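Local coordinates for ZmpA Glycopeptidase (Clostridium perfringens, PDB 6XSX), which probably cleaves the peptide backbone of glycosylated proteins as a metalloprotease, this chain being the catalytic M60 peptidase module of a larger multidomain protein, at residues A[212-226]-A[273-287]. Residues are numbered along the deposited sequence; the frame is centred on the assembly and turned at random.
Sequences KSDEVIKETMKYWGF and VDTGWGFMHEMGHNF. With EDO (1,2-ethanediol), chain H.
F287 meets helix 212-224 just past the end of helix 277-286, its ring packing against T220, M221 and W224, with F226 CE2 at its edge. The methyl CG2 of T220 sits almost squarely over one face, 3.7 Å from the F287 ring centroid, a CH-pi contact. M221 CG lies 3.9 Å from F287 CE1. An edge of F287 turns toward the face of W224 in a T-shaped pair with planes at 64°, while F287 CB lies over the five-membered ring of W224. Phenylalanine suits this place: its flat apolar face takes the methyl, and its C-H edge can point into the indole.

Farther along, the long, unbranched side chains of M280 and M283 bridge helix axes 12.0 Å apart, crossing at -52°. V216 divides its branches: CG1, anti to the backbone N, touches M283 SD at 3.7 Å and meets M280 CE tip to tip, whereas CG2 packs on V273 CG1 and T275 CG2. I217 CD1 reaches M283 CE at 3.8 Å, where the M283 chain bends at chi3.

T220 chi1 of -69° lets OG1 donate to V216 O (3.0 Å) and turns CG2 toward F287.

Helix 277-286 carries an HExxH sequence (H281, E282, H285), consistent with the metal-binding helix of zinc peptidases, although no metal is bound to these histidines here. F306 of helix 301-309 packs on T220 and M280, S213 and I217 pack on strand 186-190, and strand 254-256 touches E282 and H285.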
loop_
_atom_site.group_PDB
_atom_site.type_symbol
_atom_site.label_atom_id
_atom_site.label_comp_id
_atom_site.label_asym_id
_atom_site.label_seq_id
_atom_site.Cartn_x
_atom_site.Cartn_y
_atom_site.Cartn_z
ATOM N N LYS A 212 -2.635 -12.619 8.654
ATOM C CA LYS A 212 -1.680 -11.581 8.312
ATOM C C LYS A 212 -2.294 -10.637 7.280
ATOM O O LYS A 212 -2.071 -9.427 7.341
ATOM C CB LYS A 212 -0.351 -12.203 7.872
ATOM C CG LYS A 212 0.474 -12.781 9.016
ATOM C CD LYS A 212 1.881 -13.158 8.610
ATOM C CE LYS A 212 2.758 -13.474 9.803
ATOM N NZ LYS A 212 4.159 -13.721 9.386
ATOM N N SER A 213 -3.069 -11.203 6.344
ATOM C CA SER A 213 -3.745 -10.405 5.331
ATOM C C SER A 213 -4.658 -9.385 6.003
ATOM O O SER A 213 -4.698 -8.229 5.602
ATOM C CB SER A 213 -4.522 -11.274 4.367
ATOM O OG SER A 213 -3.663 -12.167 3.667
ATOM N N ASP A 214 -5.392 -9.837 7.031
ATOM C CA ASP A 214 -6.327 -8.989 7.755
ATOM C C ASP A 214 -5.573 -7.868 8.466
ATOM O O ASP A 214 -6.034 -6.730 8.480
ATOM C CB ASP A 214 -7.235 -9.801 8.690
ATOM C CG ASP A 214 -8.362 -10.500 7.949
ATOM O OD1 ASP A 214 -8.667 -10.071 6.816
ATOM O OD2 ASP A 214 -8.920 -11.475 8.495
ATOM N N GLU A 215 -4.416 -8.203 9.046
ATOM C CA GLU A 215 -3.594 -7.226 9.742
ATOM C C GLU A 215 -3.143 -6.137 8.767
ATOM O O GLU A 215 -3.025 -4.984 9.166
ATOM C CB GLU A 215 -2.383 -7.888 10.411
ATOM C CG GLU A 215 -2.710 -8.659 11.684
ATOM C CD GLU A 215 -3.298 -7.846 12.833
ATOM O OE1 GLU A 215 -3.223 -6.602 12.790
ATOM O OE2 GLU A 215 -3.832 -8.456 13.777
ATOM N N VAL A 216 -2.864 -6.509 7.507
ATOM C CA VAL A 216 -2.404 -5.532 6.529
ATOM C C VAL A 216 -3.522 -4.526 6.241
ATOM O O VAL A 216 -3.266 -3.322 6.217
ATOM C CB VAL A 216 -1.867 -6.189 5.241
ATOM C CG1 VAL A 216 -1.665 -5.187 4.117
ATOM C CG2 VAL A 216 -0.575 -6.950 5.496
ATOM N N ILE A 217 -4.759 -5.022 6.048
ATOM C CA ILE A 217 -5.889 -4.157 5.721
ATOM C C ILE A 217 -6.209 -3.242 6.907
ATOM O O ILE A 217 -6.475 -2.053 6.722
ATOM C CB ILE A 217 -7.123 -4.968 5.259
ATOM C CG1 ILE A 217 -6.844 -5.758 3.977
ATOM C CG2 ILE A 217 -8.347 -4.062 5.112
ATOM C CD1 ILE A 217 -6.576 -4.889 2.769
ATOM N N LYS A 218 -6.168 -3.802 8.123
ATOM C CA LYS A 218 -6.375 -3.033 9.343
ATOM C C LYS A 218 -5.378 -1.872 9.403
ATOM O O LYS A 218 -5.771 -0.714 9.504
ATOM C CB LYS A 218 -6.264 -3.943 10.571
ATOM C CG LYS A 218 -6.865 -3.384 11.855
ATOM C CD LYS A 218 -6.897 -4.405 12.977
ATOM C CE LYS A 218 -6.971 -3.774 14.352
ATOM N NZ LYS A 218 -6.200 -4.575 15.336
ATOM N N GLU A 219 -4.083 -2.190 9.324
ATOM C CA GLU A 219 -3.030 -1.188 9.417
ATOM C C GLU A 219 -3.206 -0.151 8.301
ATOM O O GLU A 219 -3.116 1.046 8.559
ATOM C CB GLU A 219 -1.652 -1.867 9.444
ATOM C CG GLU A 219 -0.467 -0.923 9.589
ATOM C CD GLU A 219 -0.551 0.064 10.743
ATOM O OE1 GLU A 219 -1.169 -0.273 11.770
ATOM O OE2 GLU A 219 -0.011 1.175 10.611
ATOM N N THR A 220 -3.527 -0.613 7.085
ATOM C CA THR A 220 -3.687 0.273 5.941
ATOM C C THR A 220 -4.839 1.243 6.178
ATOM O O THR A 220 -4.730 2.436 5.887
ATOM C CB THR A 220 -3.921 -0.477 4.622
ATOM O OG1 THR A 220 -2.711 -1.154 4.282
ATOM C CG2 THR A 220 -4.302 0.451 3.485
ATOM N N MET A 221 -5.942 0.725 6.716
ATOM C CA MET A 221 -7.112 1.567 6.837
ATOM C C MET A 221 -6.938 2.568 7.980
ATOM O O MET A 221 -7.344 3.720 7.851
ATOM C CB MET A 221 -8.391 0.733 6.942
ATOM C CG MET A 221 -8.773 0.215 5.575
ATOM S SD MET A 221 -10.275 -0.753 5.507
ATOM C CE MET A 221 -11.515 0.542 5.504
ATOM N N LYS A 222 -6.269 2.146 9.060
ATOM C CA LYS A 222 -5.866 3.077 10.106
ATOM C C LYS A 222 -4.980 4.191 9.528
ATOM O O LYS A 222 -5.257 5.373 9.721
ATOM C CB LYS A 222 -5.167 2.326 11.243
ATOM C CG LYS A 222 -4.682 3.213 12.384
ATOM C CD LYS A 222 -3.961 2.409 13.445
ATOM C CE LYS A 222 -3.062 3.254 14.323
ATOM N NZ LYS A 222 -2.303 2.401 15.272
ATOM N N TYR A 223 -3.924 3.817 8.798
ATOM C CA TYR A 223 -3.017 4.795 8.210
ATOM C C TYR A 223 -3.752 5.779 7.297
ATOM O O TYR A 223 -3.344 6.936 7.200
ATOM C CB TYR A 223 -1.878 4.088 7.469
ATOM C CG TYR A 223 -0.769 4.944 6.900
ATOM C CD1 TYR A 223 -0.008 5.797 7.695
ATOM C CD2 TYR A 223 -0.426 4.836 5.560
ATOM C CE1 TYR A 223 1.039 6.536 7.158
ATOM C CE2 TYR A 223 0.607 5.573 5.006
ATOM C CZ TYR A 223 1.342 6.428 5.807
ATOM O OH TYR A 223 2.369 7.131 5.247
ATOM N N TRP A 224 -4.817 5.315 6.623
ATOM C CA TRP A 224 -5.535 6.117 5.642
ATOM C C TRP A 224 -6.629 6.960 6.306
ATOM O O TRP A 224 -7.281 7.762 5.634
ATOM C CB TRP A 224 -6.111 5.207 4.548
ATOM C CG TRP A 224 -5.741 5.634 3.163
ATOM C CD1 TRP A 224 -6.582 6.105 2.198
ATOM C CD2 TRP A 224 -4.421 5.640 2.587
ATOM N NE1 TRP A 224 -5.876 6.393 1.061
ATOM C CE2 TRP A 224 -4.549 6.128 1.271
ATOM C CE3 TRP A 224 -3.150 5.282 3.054
ATOM C CZ2 TRP A 224 -3.455 6.263 0.413
ATOM C CZ3 TRP A 224 -2.069 5.406 2.205
ATOM C CH2 TRP A 224 -2.221 5.890 0.902
ATOM N N GLY A 225 -6.845 6.755 7.614
ATOM C CA GLY A 225 -7.773 7.568 8.389
ATOM C C GLY A 225 -9.227 7.093 8.352
ATOM O O GLY A 225 -10.137 7.883 8.621
ATOM N N PHE A 226 -9.450 5.806 8.044
ATOM C CA PHE A 226 -10.781 5.217 8.157
ATOM C C PHE A 226 -11.033 4.860 9.619
ATOM O O PHE A 226 -10.779 3.739 10.042
ATOM C CB PHE A 226 -10.947 4.018 7.217
ATOM C CG PHE A 226 -10.936 4.383 5.754
ATOM C CD1 PHE A 226 -12.070 4.899 5.144
ATOM C CD2 PHE A 226 -9.789 4.219 4.993
ATOM C CE1 PHE A 226 -12.056 5.248 3.801
ATOM C CE2 PHE A 226 -9.776 4.567 3.651
ATOM C CZ PHE A 226 -10.906 5.087 3.059
ATOM N N VAL A 273 2.354 -12.991 2.875
ATOM C CA VAL A 273 1.837 -11.654 3.136
ATOM C C VAL A 273 3.002 -10.668 3.272
ATOM O O VAL A 273 3.101 -9.906 4.236
ATOM C CB VAL A 273 0.878 -11.632 4.343
ATOM C CG1 VAL A 273 0.125 -10.317 4.428
ATOM C CG2 VAL A 273 -0.120 -12.783 4.283
ATOM N N ASP A 274 3.870 -10.681 2.254
ATOM C CA ASP A 274 4.966 -9.741 2.084
ATOM C C ASP A 274 4.431 -8.316 2.181
ATOM O O ASP A 274 3.465 -7.987 1.503
ATOM C CB ASP A 274 5.606 -9.981 0.713
ATOM C CG ASP A 274 6.847 -9.150 0.427
ATOM O OD1 ASP A 274 6.716 -7.914 0.288
ATOM O OD2 ASP A 274 7.931 -9.745 0.322
ATOM N N THR A 275 5.064 -7.464 3.003
ATOM C CA THR A 275 4.678 -6.059 3.039
ATOM C C THR A 275 5.803 -5.162 2.523
ATOM O O THR A 275 5.881 -3.990 2.896
ATOM C CB THR A 275 4.211 -5.599 4.427
ATOM O OG1 THR A 275 5.227 -5.894 5.382
ATOM C CG2 THR A 275 2.900 -6.216 4.857
ATOM N N GLY A 276 6.678 -5.725 1.682
ATOM C CA GLY A 276 7.725 -4.956 1.033
ATOM C C GLY A 276 7.155 -4.071 -0.074
ATOM O O GLY A 276 5.949 -4.108 -0.349
ATOM N N TRP A 277 8.048 -3.300 -0.717
ATOM C CA TRP A 277 7.664 -2.223 -1.623
ATOM C C TRP A 277 6.723 -2.710 -2.732
ATOM O O TRP A 277 5.682 -2.098 -2.976
ATOM C CB TRP A 277 8.895 -1.508 -2.197
ATOM C CG TRP A 277 8.501 -0.354 -3.067
ATOM C CD1 TRP A 277 8.167 -0.410 -4.388
ATOM C CD2 TRP A 277 8.304 1.014 -2.663
ATOM N NE1 TRP A 277 7.792 0.826 -4.837
ATOM C CE2 TRP A 277 7.870 1.723 -3.804
ATOM C CE3 TRP A 277 8.467 1.713 -1.458
ATOM C CZ2 TRP A 277 7.603 3.095 -3.781
ATOM C CZ3 TRP A 277 8.207 3.066 -1.438
ATOM C CH2 TRP A 277 7.784 3.746 -2.583
ATOM N N GLY A 278 7.124 -3.773 -3.443
ATOM C CA GLY A 278 6.346 -4.324 -4.546
ATOM C C GLY A 278 4.862 -4.504 -4.214
ATOM O O GLY A 278 4.009 -3.969 -4.915
ATOM N N PHE A 279 4.554 -5.232 -3.130
ATOM C CA PHE A 279 3.169 -5.531 -2.786
ATOM C C PHE A 279 2.421 -4.283 -2.333
ATOM O O PHE A 279 1.293 -4.050 -2.767
ATOM C CB PHE A 279 3.074 -6.640 -1.735
ATOM C CG PHE A 279 3.150 -8.029 -2.320
ATOM C CD1 PHE A 279 2.004 -8.674 -2.765
ATOM C CD2 PHE A 279 4.374 -8.667 -2.471
ATOM C CE1 PHE A 279 2.072 -9.945 -3.322
ATOM C CE2 PHE A 279 4.442 -9.937 -3.025
ATOM C CZ PHE A 279 3.293 -10.571 -3.454
ATOM N N MET A 280 3.045 -3.490 -1.453
ATOM C CA MET A 280 2.338 -2.401 -0.797
ATOM C C MET A 280 2.160 -1.215 -1.744
ATOM O O MET A 280 1.199 -0.461 -1.620
ATOM C CB MET A 280 3.033 -1.996 0.505
ATOM C CG MET A 280 3.045 -3.129 1.519
ATOM S SD MET A 280 1.377 -3.831 1.768
ATOM C CE MET A 280 0.577 -2.464 2.596
ATOM N N HIS A 281 3.051 -1.092 -2.732
ATOM C CA HIS A 281 2.889 -0.072 -3.757
ATOM C C HIS A 281 1.586 -0.304 -4.519
ATOM O O HIS A 281 0.869 0.645 -4.811
ATOM C CB HIS A 281 4.123 -0.024 -4.670
ATOM C CG HIS A 281 3.956 0.804 -5.901
ATOM N ND1 HIS A 281 4.274 2.154 -5.937
ATOM C CD2 HIS A 281 3.517 0.482 -7.140
ATOM C CE1 HIS A 281 4.032 2.629 -7.143
ATOM N NE2 HIS A 281 3.567 1.618 -7.906
ATOM N N GLU A 282 1.275 -1.574 -4.812
ATOM C CA GLU A 282 0.042 -1.918 -5.507
ATOM C C GLU A 282 -1.174 -1.654 -4.628
ATOM O O GLU A 282 -2.186 -1.170 -5.118
ATOM C CB GLU A 282 0.034 -3.373 -5.980
ATOM C CG GLU A 282 1.160 -3.693 -6.951
ATOM C CD GLU A 282 1.409 -2.651 -8.027
ATOM O OE1 GLU A 282 0.428 -2.118 -8.568
ATOM O OE2 GLU A 282 2.595 -2.360 -8.313
ATOM N N MET A 283 -1.091 -1.998 -3.339
ATOM C CA MET A 283 -2.228 -1.742 -2.469
ATOM C C MET A 283 -2.460 -0.229 -2.405
ATOM O O MET A 283 -3.605 0.227 -2.428
ATOM C CB MET A 283 -2.004 -2.313 -1.062
ATOM C CG MET A 283 -3.170 -2.060 -0.120
ATOM S SD MET A 283 -3.135 -3.123 1.354
ATOM C CE MET A 283 -3.467 -4.716 0.601
ATOM N N GLY A 284 -1.356 0.535 -2.372
ATOM C CA GLY A 284 -1.385 1.993 -2.378
ATOM C C GLY A 284 -2.182 2.574 -3.548
ATOM O O GLY A 284 -2.997 3.471 -3.354
ATOM N N HIS A 285 -1.938 2.058 -4.759
ATOM C CA HIS A 285 -2.666 2.491 -5.942
ATOM C C HIS A 285 -4.161 2.267 -5.740
ATOM O O HIS A 285 -4.966 3.053 -6.216
ATOM C CB HIS A 285 -2.275 1.669 -7.178
ATOM C CG HIS A 285 -1.026 2.085 -7.874
ATOM N ND1 HIS A 285 -0.733 3.409 -8.150
ATOM C CD2 HIS A 285 -0.021 1.346 -8.400
ATOM C CE1 HIS A 285 0.423 3.472 -8.787
ATOM N NE2 HIS A 285 0.879 2.212 -8.960
ATOM N N ASN A 286 -4.521 1.166 -5.071
ATOM C CA ASN A 286 -5.916 0.783 -4.929
ATOM C C ASN A 286 -6.618 1.665 -3.900
ATOM O O ASN A 286 -7.839 1.826 -3.947
ATOM C CB ASN A 286 -6.065 -0.708 -4.611
ATOM C CG ASN A 286 -6.126 -1.557 -5.865
ATOM O OD1 ASN A 286 -6.891 -1.260 -6.782
ATOM N ND2 ASN A 286 -5.332 -2.615 -5.913
ATOM N N PHE A 287 -5.849 2.241 -2.971
ATOM C CA PHE A 287 -6.484 2.976 -1.884
ATOM C C PHE A 287 -6.707 4.468 -2.162
ATOM O O PHE A 287 -7.240 5.150 -1.290
ATOM C CB PHE A 287 -5.798 2.710 -0.539
ATOM C CG PHE A 287 -6.405 1.558 0.218
ATOM C CD1 PHE A 287 -7.438 1.767 1.116
ATOM C CD2 PHE A 287 -5.970 0.259 0.005
ATOM C CE1 PHE A 287 -8.017 0.703 1.798
ATOM C CE2 PHE A 287 -6.546 -0.801 0.685
ATOM C CZ PHE A 287 -7.560 -0.577 1.588
HETATM C C1 EDO H . 0.347 -7.822 0.939
HETATM O O1 EDO H . 0.967 -9.105 0.794
HETATM C C2 EDO H . -1.021 -7.632 0.364
HETATM O O2 EDO H . -1.171 -7.980 -1.015
#